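Local coordinates for acyl-[acyl-carrier-protein]--UDP-N-acetylglucosamine O-acyltransferase (Helicobacter pylori, PDB 1J2Z), which catalyses the first step of lipid A biosynthesis, transferring a (3R)-hydroxyacyl chain from acyl carrier protein to UDP-N-acetylglucosamine, at the interface of chains A and B. Sequence-based numbering; all coordinates share one arbitrary frame. Chains: chain A/B, Acyl-[acyl-carrier-protein]--UDP-N-acetylglucosamine O-acyltransferase.

Contact 1: the interface of chains A and B. Residues chain A 91, 116; chain B 61, 63, 91-93, 116-118.
Turns of the left-handed beta-helix, stacked one coil on the next, send A:Phe91 and A:Tyr116 across to chain B of the homotrimer, where they meet the backbone around B:Phe91. The tyrosine makes the polar link. Its phenol OH donates to the carbonyl O of B:Phe91 at 2.7 Å, in the carbonyl plane and with a C=O...donor angle of 157°, while that oxygen lies at the edge of the tyrosine ring, in its plane. The same OH passes close to the CB of B:Met93, at 3.4 Å. Tyrosine suits the place because its flat ring lies beside the backbone of chain B and its tip still reaches a backbone carbonyl. In A:Tyr116 CG is anti to the carbonyl carbon (chi1 -41°), which sets CG beside the backbone N, with the ring tip reaching the carbonyl of B:Phe91.

A:Phe91, with no polar tip, serves by packing. Its CZ lies 3.6 Å from the CA of B:Phe91, and the two phenylalanine side chains cross obliquely. The CB of B:Phe91 sits over one face of the A:Phe91 ring, toward the rim, whereas the CB of B:Met93 lies at its edge, in plane. B:Val63, a beta-branched strand residue, adds a methyl to this apolar surface: its CG2 stands 3.7 Å from A:Phe91 CZ.

Contact 2: the interface of chains A and B. Residues chain A 89-90, 112, 114-115, 133; chain B 67-69, 93, 95.
B:Gln69, a substrate-binding residue, reaches into chain A with its side chain extended beyond CG. CG is anti to the carbonyl carbon (chi1 -58°), and from CB the chain runs out to CG, which lies over one face of the A:Arg89 guanidinium, toward its rim and 3.9 Å from CZ. CD follows, packing at 3.8 Å from CG of A:Met114, whose thioether chain passes at a slant to the B:Gln69 side chain, with SD 3.7 Å from OE1. At the tip, OE1 as modelled accepts from ND2 of A:Asn133 at 2.8 Å, in its own carbonyl plane and on a lone pair, with the two amide planes 80° apart. NE2 stands 2.9 Å from the backbone N of A:Ala115; two donors face each other, so this pair is doubtful and the amide O/N assignment may be in question.

A:Arg89 suits its place because a guanidinium can serve two acceptors at once. NH1 and NH2 hold the carbonyl O of B:Gln67 end-on, the NH2 bond being 2.8 Å and in the carbonyl plane. NE and NH2 grip the A:Glu90 carboxylate side-on, NE forming a 2.8 Å salt bridge to OE2, which should fix the guanidinium's rotation. The contact ties a substrate-binding residue to the neighbouring subunit, and trimer assembly probably helps shape the active site.

Contact 3: the interface of chains A and B. Residues chain A 24-25, 42-43, 61; chain B 25-27, 43, 45.
A:Asn42 and B:Thr45 reach toward each other tip to tip, joined by a hydrogen bond from the threonine hydroxyl OG1 to the amide oxygen OD1 at 3.0 Å. The donor is tilted 20° from the carbonyl plane. Threonine suits the site because its small beta-branched side chain offers a donor hydroxyl on one branch and a methyl that packs beside the A:Asn42 amide on the other. The asparagine CG lies between its backbone N and carbonyl carbon, the crowded position (chi1 67°), which carries the amide toward chain B. B:Val27 comes tip to tip against the same amide, its CG2 4.0 Å from CG of A:Asn42. Beside the hydroxyl, A:Phe61 slides past B:Thr45 in the opposite direction and brings CZ 3.5 Å from OG1.

Flat and apolar, A:Phe25 and B:Phe25 make an edge-to-face pair with ring planes 72° apart. The CD2 edge of B:Phe25 points onto one face of the A:Phe25 ring, toward its rim, with CD2 3.6 Å from A:Phe25 CE2. Together these contacts join the N-terminal coils of two subunits of the left-handed beta-helix homotrimer.

Second-shell support comes from A:Asn43. Two donors grip the A:Asn42 oxygen, which should restrain rotation of its amide: besides B:Thr45, A:Asn43 ND2 donates to A:Asn42 OD1 at 2.7 Å, in plane and on a lone pair.

Contact 4: the interface of chains A and B. Residues chain A 152, 170; chain B 152, 154, 170-172, 186.
A:Lys170 and B:Leu152, which touch across the interface, both sit on coil turns with left-handed backbone torsions, phi being positive in each. The lysine side chain runs extended from CB through CD and then bends at its last torsion (chi4 -66°), bringing the amino group NZ to the carbonyl O of B:Leu152. There NZ donates to that oxygen at 3.2 Å, with a C=O...donor angle of 179°, so the nitrogen approaches nearly head-on and along the C=O axis. Lysine suits this position because its aliphatic stem can pack against small side chains while its tip meets a backbone acceptor. CD lies 4.0 Å from CB of B:Ala172, and CE is 3.5 Å from the carbonyl O of B:Ser171.

Alanine provides a small methyl beside the lysine stem, and B:Ala154 does the same for A:Leu152, whose branch CD1 comes 4.1 Å from the alanine CB. A branched apolar side chain suits packing on such a methyl. A water lies between the two chains, 2.7 Å from the backbone O of A:Lys170 and 3.1 Å from ND2 of B:Asn186; as B:Asn186 is poorly ordered, this bridge is tentative.

The NZ atoms of A:Lys170 and B:Lys170 are 5.3 Å apart, and their like charges may repel, an effect that the carbonyl partner could partly offset. The contact joins the coils of two subunits toward the C-terminal end of the beta-helix and probably helps hold the trimer together.

Contact 1: the interface of chains A and B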
loop_
_atom_site.group_PDB
_atom_site.type_symbol
_atom_site.label_atom_id
_atom_site.label_comp_id
_atom_site.label_asym_id
_atom_site.label_seq_id
_atom_site.Cartn_x
_atom_site.Cartn_y
_atom_site.Cartn_z
ATOM N N PHE A 91 4.866 4.897 8.962
ATOM C CA PHE A 91 4.192 3.624 8.704
ATOM C C PHE A 91 5.052 2.454 8.245
ATOM O O PHE A 91 4.521 1.457 7.745
ATOM C CB PHE A 91 3.055 3.836 7.701
ATOM C CG PHE A 91 2.200 5.032 8.009
ATOM C CD1 PHE A 91 2.111 6.091 7.109
ATOM C CD2 PHE A 91 1.500 5.110 9.207
ATOM C CE1 PHE A 91 1.335 7.213 7.401
ATOM C CE2 PHE A 91 0.721 6.226 9.509
ATOM C CZ PHE A 91 0.639 7.281 8.603
ATOM N N TYR A 116 5.288 3.472 4.444
ATOM C CA TYR A 116 4.614 2.206 4.182
ATOM C C TYR A 116 5.531 1.075 3.710
ATOM O O TYR A 116 5.053 0.079 3.167
ATOM C CB TYR A 116 3.485 2.396 3.156
ATOM C CG TYR A 116 2.663 3.659 3.342
ATOM C CD1 TYR A 116 2.989 4.823 2.652
ATOM C CD2 TYR A 116 1.551 3.683 4.190
ATOM C CE1 TYR A 116 2.239 5.979 2.791
ATOM C CE2 TYR A 116 0.783 4.848 4.338
ATOM C CZ TYR A 116 1.141 5.994 3.630
ATOM O OH TYR A 116 0.426 7.159 3.754
ATOM N N PHE B 61 -4.251 8.160 13.087
ATOM C CA PHE B 61 -2.944 7.863 12.528
ATOM C C PHE B 61 -2.588 8.518 11.203
ATOM O O PHE B 61 -1.723 8.027 10.476
ATOM C CB PHE B 61 -2.777 6.347 12.437
ATOM C CG PHE B 61 -3.028 5.636 13.749
ATOM C CD1 PHE B 61 -3.779 4.466 13.792
ATOM C CD2 PHE B 61 -2.518 6.146 14.941
ATOM C CE1 PHE B 61 -4.018 3.812 15.005
ATOM C CE2 PHE B 61 -2.751 5.502 16.161
ATOM C CZ PHE B 61 -3.503 4.335 16.192
ATOM N N VAL B 63 -0.821 11.477 9.102
ATOM C CA VAL B 63 0.329 12.322 9.389
ATOM C C VAL B 63 0.374 13.442 8.368
ATOM O O VAL B 63 0.515 13.192 7.169
ATOM C CB VAL B 63 1.646 11.520 9.324
ATOM C CG1 VAL B 63 2.838 12.435 9.549
ATOM C CG2 VAL B 63 1.625 10.423 10.377
ATOM N N PHE B 91 -4.055 6.676 8.183
ATOM C CA PHE B 91 -2.739 6.428 7.593
ATOM C C PHE B 91 -2.328 7.286 6.404
ATOM O O PHE B 91 -1.377 6.944 5.695
ATOM C CB PHE B 91 -2.615 4.950 7.212
ATOM C CG PHE B 91 -3.090 4.012 8.286
ATOM C CD1 PHE B 91 -4.160 3.151 8.054
ATOM C CD2 PHE B 91 -2.483 4.005 9.535
ATOM C CE1 PHE B 91 -4.617 2.296 9.055
ATOM C CE2 PHE B 91 -2.931 3.153 10.543
ATOM C CZ PHE B 91 -4.002 2.296 10.303
ATOM N N CYS B 92 -3.038 8.382 6.160
ATOM C CA CYS B 92 -2.644 9.260 5.061
ATOM C C CYS B 92 -1.379 9.991 5.481
ATOM O O CYS B 92 -1.150 10.215 6.668
ATOM C CB CYS B 92 -3.732 10.286 4.748
ATOM S SG CYS B 92 -5.080 9.628 3.776
ATOM N N MET B 93 -0.552 10.353 4.509
ATOM C CA MET B 93 0.690 11.057 4.804
ATOM C C MET B 93 0.812 12.157 3.762
ATOM O O MET B 93 0.880 11.880 2.567
ATOM C CB MET B 93 1.867 10.087 4.717
ATOM C CG MET B 93 3.117 10.528 5.471
ATOM S SD MET B 93 4.173 11.594 4.509
ATOM C CE MET B 93 5.241 10.387 3.696
ATOM N N TYR B 116 -4.307 5.287 3.641
ATOM C CA TYR B 116 -2.998 5.035 3.050
ATOM C C TYR B 116 -2.652 5.921 1.851
ATOM O O TYR B 116 -1.738 5.599 1.091
ATOM C CB TYR B 116 -2.866 3.560 2.638
ATOM C CG TYR B 116 -3.445 2.568 3.631
ATOM C CD1 TYR B 116 -4.752 2.110 3.492
ATOM C CD2 TYR B 116 -2.682 2.075 4.693
ATOM C CE1 TYR B 116 -5.292 1.188 4.374
ATOM C CE2 TYR B 116 -3.217 1.140 5.593
ATOM C CZ TYR B 116 -4.530 0.705 5.421
ATOM O OH TYR B 116 -5.099 -0.198 6.284
ATOM N N VAL B 117 -3.378 7.020 1.669
ATOM C CA VAL B 117 -3.097 7.925 0.554
ATOM C C VAL B 117 -1.906 8.827 0.884
ATOM O O VAL B 117 -1.840 9.412 1.962
ATOM C CB VAL B 117 -4.317 8.831 0.227
ATOM C CG1 VAL B 117 -3.883 9.999 -0.665
ATOM C CG2 VAL B 117 -5.399 8.020 -0.479
ATOM N N HIS B 118 -0.951 8.924 -0.035
ATOM C CA HIS B 118 0.194 9.799 0.189
ATOM C C HIS B 118 0.221 10.933 -0.826
ATOM O O HIS B 118 0.148 10.700 -2.031
ATOM C CB HIS B 118 1.521 9.044 0.094
ATOM C CG HIS B 118 2.717 9.949 0.108
ATOM N ND1 HIS B 118 3.624 10.003 -0.927
ATOM C CD2 HIS B 118 3.123 10.873 1.010
ATOM C CE1 HIS B 118 4.536 10.923 -0.666
ATOM N NE2 HIS B 118 4.254 11.466 0.504
#

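Contact 2: the interface of chains A and B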
loop_
_atom_site.group_PDB
_atom_site.type_symbol
_atom_site.label_atom_id
_atom_site.label_comp_id
_atom_site.label_asym_id
_atom_site.label_seq_id
_atom_site.Cartn_x
_atom_site.Cartn_y
_atom_site.Cartn_z
ATOM N N ARG A 89 10.859 6.407 7.239
ATOM C CA ARG A 89 9.624 7.173 7.231
ATOM C C ARG A 89 8.395 6.549 7.881
ATOM O O ARG A 89 8.423 5.419 8.371
ATOM C CB ARG A 89 9.301 7.593 5.794
ATOM C CG ARG A 89 10.383 8.473 5.168
ATOM C CD ARG A 89 10.650 9.736 6.003
ATOM N NE ARG A 89 9.448 10.544 6.215
ATOM C CZ ARG A 89 9.337 11.834 5.894
ATOM N NH1 ARG A 89 10.353 12.474 5.336
ATOM N NH2 ARG A 89 8.215 12.494 6.154
ATOM N N GLU A 90 7.316 7.326 7.870
ATOM C CA GLU A 90 6.034 6.955 8.460
ATOM C C GLU A 90 5.427 5.627 8.005
ATOM O O GLU A 90 5.457 5.284 6.825
ATOM C CB GLU A 90 5.009 8.061 8.191
ATOM C CG GLU A 90 5.349 9.426 8.776
ATOM C CD GLU A 90 6.299 10.246 7.917
ATOM O OE1 GLU A 90 6.422 11.454 8.193
ATOM O OE2 GLU A 90 6.924 9.703 6.977
ATOM N N LEU A 112 17.382 5.147 2.936
ATOM C CA LEU A 112 16.140 5.878 3.056
ATOM C C LEU A 112 15.034 4.876 2.762
ATOM O O LEU A 112 14.997 4.287 1.684
ATOM C CB LEU A 112 16.081 7.034 2.045
ATOM C CG LEU A 112 14.703 7.695 1.884
ATOM C CD1 LEU A 112 14.200 8.210 3.232
ATOM C CD2 LEU A 112 14.792 8.830 0.866
ATOM N N MET A 114 11.187 4.936 2.544
ATOM C CA MET A 114 10.026 5.816 2.524
ATOM C C MET A 114 8.836 5.197 3.243
ATOM O O MET A 114 8.918 4.074 3.735
ATOM C CB MET A 114 9.672 6.182 1.078
ATOM C CG MET A 114 10.717 7.095 0.436
ATOM S SD MET A 114 10.319 7.638 -1.234
ATOM C CE MET A 114 11.862 7.336 -2.050
ATOM N N ALA A 115 7.732 5.936 3.304
ATOM C CA ALA A 115 6.538 5.483 4.010
ATOM C C ALA A 115 5.922 4.181 3.514
ATOM O O ALA A 115 6.017 3.832 2.338
ATOM C CB ALA A 115 5.485 6.594 4.008
ATOM N N ASN A 133 7.954 4.462 -1.508
ATOM C CA ASN A 133 6.662 4.177 -0.887
ATOM C C ASN A 133 6.122 2.779 -1.148
ATOM O O ASN A 133 6.103 2.311 -2.288
ATOM C CB ASN A 133 5.585 5.178 -1.352
ATOM C CG ASN A 133 5.738 6.558 -0.724
ATOM O OD1 ASN A 133 4.755 7.178 -0.313
ATOM N ND2 ASN A 133 6.961 7.048 -0.664
ATOM N N GLN B 67 8.260 16.692 7.126
ATOM C CA GLN B 67 9.084 17.068 5.981
ATOM C C GLN B 67 8.987 16.146 4.772
ATOM O O GLN B 67 8.793 14.936 4.905
ATOM C CB GLN B 67 10.549 17.196 6.412
ATOM C CG GLN B 67 11.089 15.998 7.165
ATOM C CD GLN B 67 12.479 16.245 7.728
ATOM O OE1 GLN B 67 13.461 16.309 6.989
ATOM N NE2 GLN B 67 12.565 16.394 9.044
ATOM N N PRO B 68 9.110 16.716 3.564
ATOM C CA PRO B 68 9.033 15.879 2.366
ATOM C C PRO B 68 10.104 14.791 2.384
ATOM O O PRO B 68 11.136 14.932 3.045
ATOM C CB PRO B 68 9.213 16.881 1.219
ATOM C CG PRO B 68 9.891 18.055 1.859
ATOM C CD PRO B 68 9.242 18.138 3.208
ATOM N N GLN B 69 9.841 13.698 1.676
ATOM C CA GLN B 69 10.780 12.586 1.615
ATOM C C GLN B 69 11.923 12.921 0.666
ATOM O O GLN B 69 13.034 12.415 0.812
ATOM C CB GLN B 69 10.050 11.319 1.163
ATOM C CG GLN B 69 8.891 10.958 2.082
ATOM C CD GLN B 69 8.266 9.619 1.752
ATOM O OE1 GLN B 69 7.657 9.440 0.696
ATOM N NE2 GLN B 69 8.414 8.669 2.660
ATOM N N MET B 93 -0.552 10.353 4.509
ATOM C CA MET B 93 0.690 11.057 4.804
ATOM C C MET B 93 0.812 12.157 3.762
ATOM O O MET B 93 0.880 11.880 2.567
ATOM C CB MET B 93 1.867 10.087 4.717
ATOM C CG MET B 93 3.117 10.528 5.471
ATOM S SD MET B 93 4.173 11.594 4.509
ATOM C CE MET B 93 5.241 10.387 3.696
ATOM N N ASN B 95 2.892 15.806 2.807
ATOM C CA ASN B 95 4.016 16.691 3.079
ATOM C C ASN B 95 3.829 18.075 2.478
ATOM O O ASN B 95 3.065 18.249 1.528
ATOM C CB ASN B 95 5.301 16.086 2.508
ATOM C CG ASN B 95 5.567 14.693 3.033
ATOM O OD1 ASN B 95 5.644 14.480 4.243
ATOM N ND2 ASN B 95 5.708 13.737 2.126
#

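Contact 3: the interface of chains A and B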
loop_
_atom_site.group_PDB
_atom_site.type_symbol
_atom_site.label_atom_id
_atom_site.label_comp_id
_atom_site.label_asym_id
_atom_site.label_seq_id
_atom_site.Cartn_x
_atom_site.Cartn_y
_atom_site.Cartn_z
ATOM N N GLU A 24 6.913 12.531 21.475
ATOM C CA GLU A 24 5.753 12.207 22.304
ATOM C C GLU A 24 5.179 10.817 22.031
ATOM O O GLU A 24 5.113 10.368 20.890
ATOM C CB GLU A 24 4.634 13.233 22.073
ATOM C CG GLU A 24 5.063 14.682 22.172
ATOM C CD GLU A 24 5.211 15.156 23.599
ATOM O OE1 GLU A 24 5.653 16.305 23.788
ATOM O OE2 GLU A 24 4.880 14.385 24.529
ATOM N N PHE A 25 4.757 10.150 23.099
ATOM C CA PHE A 25 4.129 8.836 23.015
ATOM C C PHE A 25 4.911 7.689 22.377
ATOM O O PHE A 25 4.308 6.721 21.923
ATOM C CB PHE A 25 2.772 8.969 22.304
ATOM C CG PHE A 25 1.886 10.042 22.886
ATOM C CD1 PHE A 25 1.398 11.068 22.083
ATOM C CD2 PHE A 25 1.567 10.042 24.242
ATOM C CE1 PHE A 25 0.602 12.088 22.617
ATOM C CE2 PHE A 25 0.772 11.054 24.793
ATOM C CZ PHE A 25 0.290 12.081 23.977
ATOM N N ASN A 42 7.411 11.585 17.208
ATOM C CA ASN A 42 6.355 11.113 18.089
ATOM C C ASN A 42 5.812 9.768 17.614
ATOM O O ASN A 42 5.868 9.446 16.428
ATOM C CB ASN A 42 5.207 12.125 18.120
ATOM C CG ASN A 42 4.481 12.223 16.784
ATOM O OD1 ASN A 42 3.450 11.575 16.567
ATOM N ND2 ASN A 42 5.028 13.020 15.878
ATOM N N ASN A 43 5.310 8.980 18.557
ATOM C CA ASN A 43 4.676 7.703 18.248
ATOM C C ASN A 43 5.453 6.641 17.475
ATOM O O ASN A 43 4.905 6.004 16.570
ATOM C CB ASN A 43 3.356 7.977 17.526
ATOM C CG ASN A 43 2.331 8.648 18.423
ATOM O OD1 ASN A 43 1.731 8.007 19.286
ATOM N ND2 ASN A 43 2.137 9.943 18.231
ATOM N N PHE A 61 4.632 6.825 13.706
ATOM C CA PHE A 61 3.914 5.590 13.449
ATOM C C PHE A 61 4.679 4.470 12.763
ATOM O O PHE A 61 4.077 3.585 12.152
ATOM C CB PHE A 61 2.634 5.914 12.679
ATOM C CG PHE A 61 1.775 6.960 13.356
ATOM C CD1 PHE A 61 1.191 7.985 12.620
ATOM C CD2 PHE A 61 1.561 6.920 14.732
ATOM C CE1 PHE A 61 0.404 8.958 13.244
ATOM C CE2 PHE A 61 0.776 7.887 15.369
ATOM C CZ PHE A 61 0.199 8.907 14.625
ATOM N N PHE B 25 -4.526 11.736 22.383
ATOM C CA PHE B 25 -3.153 11.623 21.904
ATOM C C PHE B 25 -2.770 12.323 20.601
ATOM O O PHE B 25 -1.794 11.936 19.966
ATOM C CB PHE B 25 -2.775 10.136 21.798
ATOM C CG PHE B 25 -3.060 9.348 23.053
ATOM C CD1 PHE B 25 -3.877 8.222 23.011
ATOM C CD2 PHE B 25 -2.536 9.750 24.279
ATOM C CE1 PHE B 25 -4.175 7.502 24.172
ATOM C CE2 PHE B 25 -2.824 9.042 25.451
ATOM C CZ PHE B 25 -3.648 7.914 25.397
ATOM N N CYS B 26 -3.515 13.336 20.175
ATOM C CA CYS B 26 -3.115 14.024 18.951
ATOM C C CYS B 26 -1.825 14.776 19.257
ATOM O O CYS B 26 -1.584 15.153 20.403
ATOM C CB CYS B 26 -4.184 15.018 18.489
ATOM S SG CYS B 26 -5.583 14.283 17.602
ATOM N N VAL B 27 -0.988 14.972 18.242
ATOM C CA VAL B 27 0.264 15.711 18.406
ATOM C C VAL B 27 0.202 16.874 17.425
ATOM O O VAL B 27 0.176 16.673 16.208
ATOM C CB VAL B 27 1.495 14.837 18.098
ATOM C CG1 VAL B 27 2.777 15.659 18.272
ATOM C CG2 VAL B 27 1.517 13.637 19.034
ATOM N N ASN B 43 -5.060 10.357 17.897
ATOM C CA ASN B 43 -3.775 10.117 17.251
ATOM C C ASN B 43 -3.496 10.720 15.876
ATOM O O ASN B 43 -2.941 10.047 15.003
ATOM C CB ASN B 43 -3.535 8.608 17.190
ATOM C CG ASN B 43 -3.334 7.995 18.563
ATOM O OD1 ASN B 43 -2.274 8.143 19.172
ATOM N ND2 ASN B 43 -4.354 7.315 19.061
ATOM N N THR B 45 -1.350 13.364 13.713
ATOM C CA THR B 45 -0.109 14.111 13.865
ATOM C C THR B 45 -0.067 15.263 12.868
ATOM O O THR B 45 -0.125 15.047 11.660
ATOM C CB THR B 45 1.129 13.228 13.628
ATOM O OG1 THR B 45 1.197 12.212 14.634
ATOM C CG2 THR B 45 2.401 14.071 13.676
#

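Contact 4: the interface of chains A and B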
loop_
_atom_site.group_PDB
_atom_site.type_symbol
_atom_site.label_atom_id
_atom_site.label_comp_id
_atom_site.label_asym_id
_atom_site.label_seq_id
_atom_site.Cartn_x
_atom_site.Cartn_y
_atom_site.Cartn_z
ATOM N N LEU A 152 5.817 0.795 -4.511
ATOM C CA LEU A 152 4.843 -0.276 -4.693
ATOM C C LEU A 152 5.396 -1.547 -5.334
ATOM O O LEU A 152 4.651 -2.306 -5.955
ATOM C CB LEU A 152 3.652 0.247 -5.512
ATOM C CG LEU A 152 3.050 1.572 -5.020
ATOM C CD1 LEU A 152 1.873 1.961 -5.895
ATOM C CD2 LEU A 152 2.605 1.434 -3.572
ATOM N N LYS A 170 6.282 -0.572 -8.994
ATOM C CA LYS A 170 5.232 -1.520 -9.358
ATOM C C LYS A 170 5.723 -2.833 -9.963
ATOM O O LYS A 170 5.000 -3.481 -10.716
ATOM C CB LYS A 170 4.228 -0.863 -10.311
ATOM C CG LYS A 170 3.175 -0.024 -9.606
ATOM C CD LYS A 170 2.147 0.504 -10.587
ATOM C CE LYS A 170 0.926 1.051 -9.863
ATOM N NZ LYS A 170 0.175 -0.029 -9.159
ATOM N N LEU B 152 -4.773 2.239 -5.198
ATOM C CA LEU B 152 -3.454 1.718 -5.538
ATOM C C LEU B 152 -2.856 2.274 -6.829
ATOM O O LEU B 152 -2.025 1.621 -7.462
ATOM C CB LEU B 152 -3.510 0.184 -5.606
ATOM C CG LEU B 152 -4.167 -0.502 -4.399
ATOM C CD1 LEU B 152 -4.135 -2.008 -4.580
ATOM C CD2 LEU B 152 -3.442 -0.110 -3.121
ATOM N N ALA B 154 -0.547 4.999 -8.899
ATOM C CA ALA B 154 0.631 5.824 -8.671
ATOM C C ALA B 154 0.708 6.871 -9.773
ATOM O O ALA B 154 0.595 6.542 -10.951
ATOM C CB ALA B 154 1.892 4.962 -8.683
ATOM N N LYS B 170 -5.086 0.884 -9.697
ATOM C CA LYS B 170 -3.878 0.172 -10.109
ATOM C C LYS B 170 -3.205 0.708 -11.370
ATOM O O LYS B 170 -2.512 -0.028 -12.068
ATOM C CB LYS B 170 -4.174 -1.322 -10.285
ATOM C CG LYS B 170 -4.148 -2.107 -8.984
ATOM C CD LYS B 170 -4.334 -3.590 -9.234
ATOM C CE LYS B 170 -3.980 -4.405 -8.000
ATOM N NZ LYS B 170 -2.526 -4.311 -7.678
ATOM N N SER B 171 -3.396 1.988 -11.664
ATOM C CA SER B 171 -2.765 2.568 -12.842
ATOM C C SER B 171 -1.453 3.230 -12.447
ATOM O O SER B 171 -1.200 3.491 -11.270
ATOM C CB SER B 171 -3.673 3.623 -13.479
ATOM O OG SER B 171 -4.931 3.084 -13.831
ATOM N N ALA B 172 -0.618 3.491 -13.447
ATOM C CA ALA B 172 0.657 4.164 -13.253
ATOM C C ALA B 172 0.630 5.243 -14.329
ATOM O O ALA B 172 0.794 4.949 -15.511
ATOM C CB ALA B 172 1.817 3.197 -13.484
ATOM N N ASN B 186 -1.294 0.215 -16.721
ATOM C CA ASN B 186 -0.029 0.390 -16.021
ATOM C C ASN B 186 0.517 1.690 -16.579
ATOM O O ASN B 186 0.464 2.717 -15.910
ATOM C CB ASN B 186 0.929 -0.766 -16.303
ATOM C CG ASN B 186 1.904 -0.996 -15.162
ATOM O OD1 ASN B 186 2.693 -0.117 -14.815
ATOM N ND2 ASN B 186 1.843 -2.181 -14.565
HETATM O O HOH W 1 4.609 -3.073 -13.369
#

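The four contacts lie along the beta-helix where chains A and B run side by side, with contact 3 toward the N-terminal coils and contact 4 toward the C-terminal ones, their centres about 30 Å apart. Contacts 1 and 2 lie between them, about 9 Å from each other, and share B:Met93 of strand 93-94. From contact 1, contact 3 is about 14 Å away and contact 4 about 17 Å. These four contacts thus sample the interface at successive heights of the beta-helix. Such spacing should keep the subunits of the homotrimer aligned along their length and hold the substrate-binding residue of contact 2 in register.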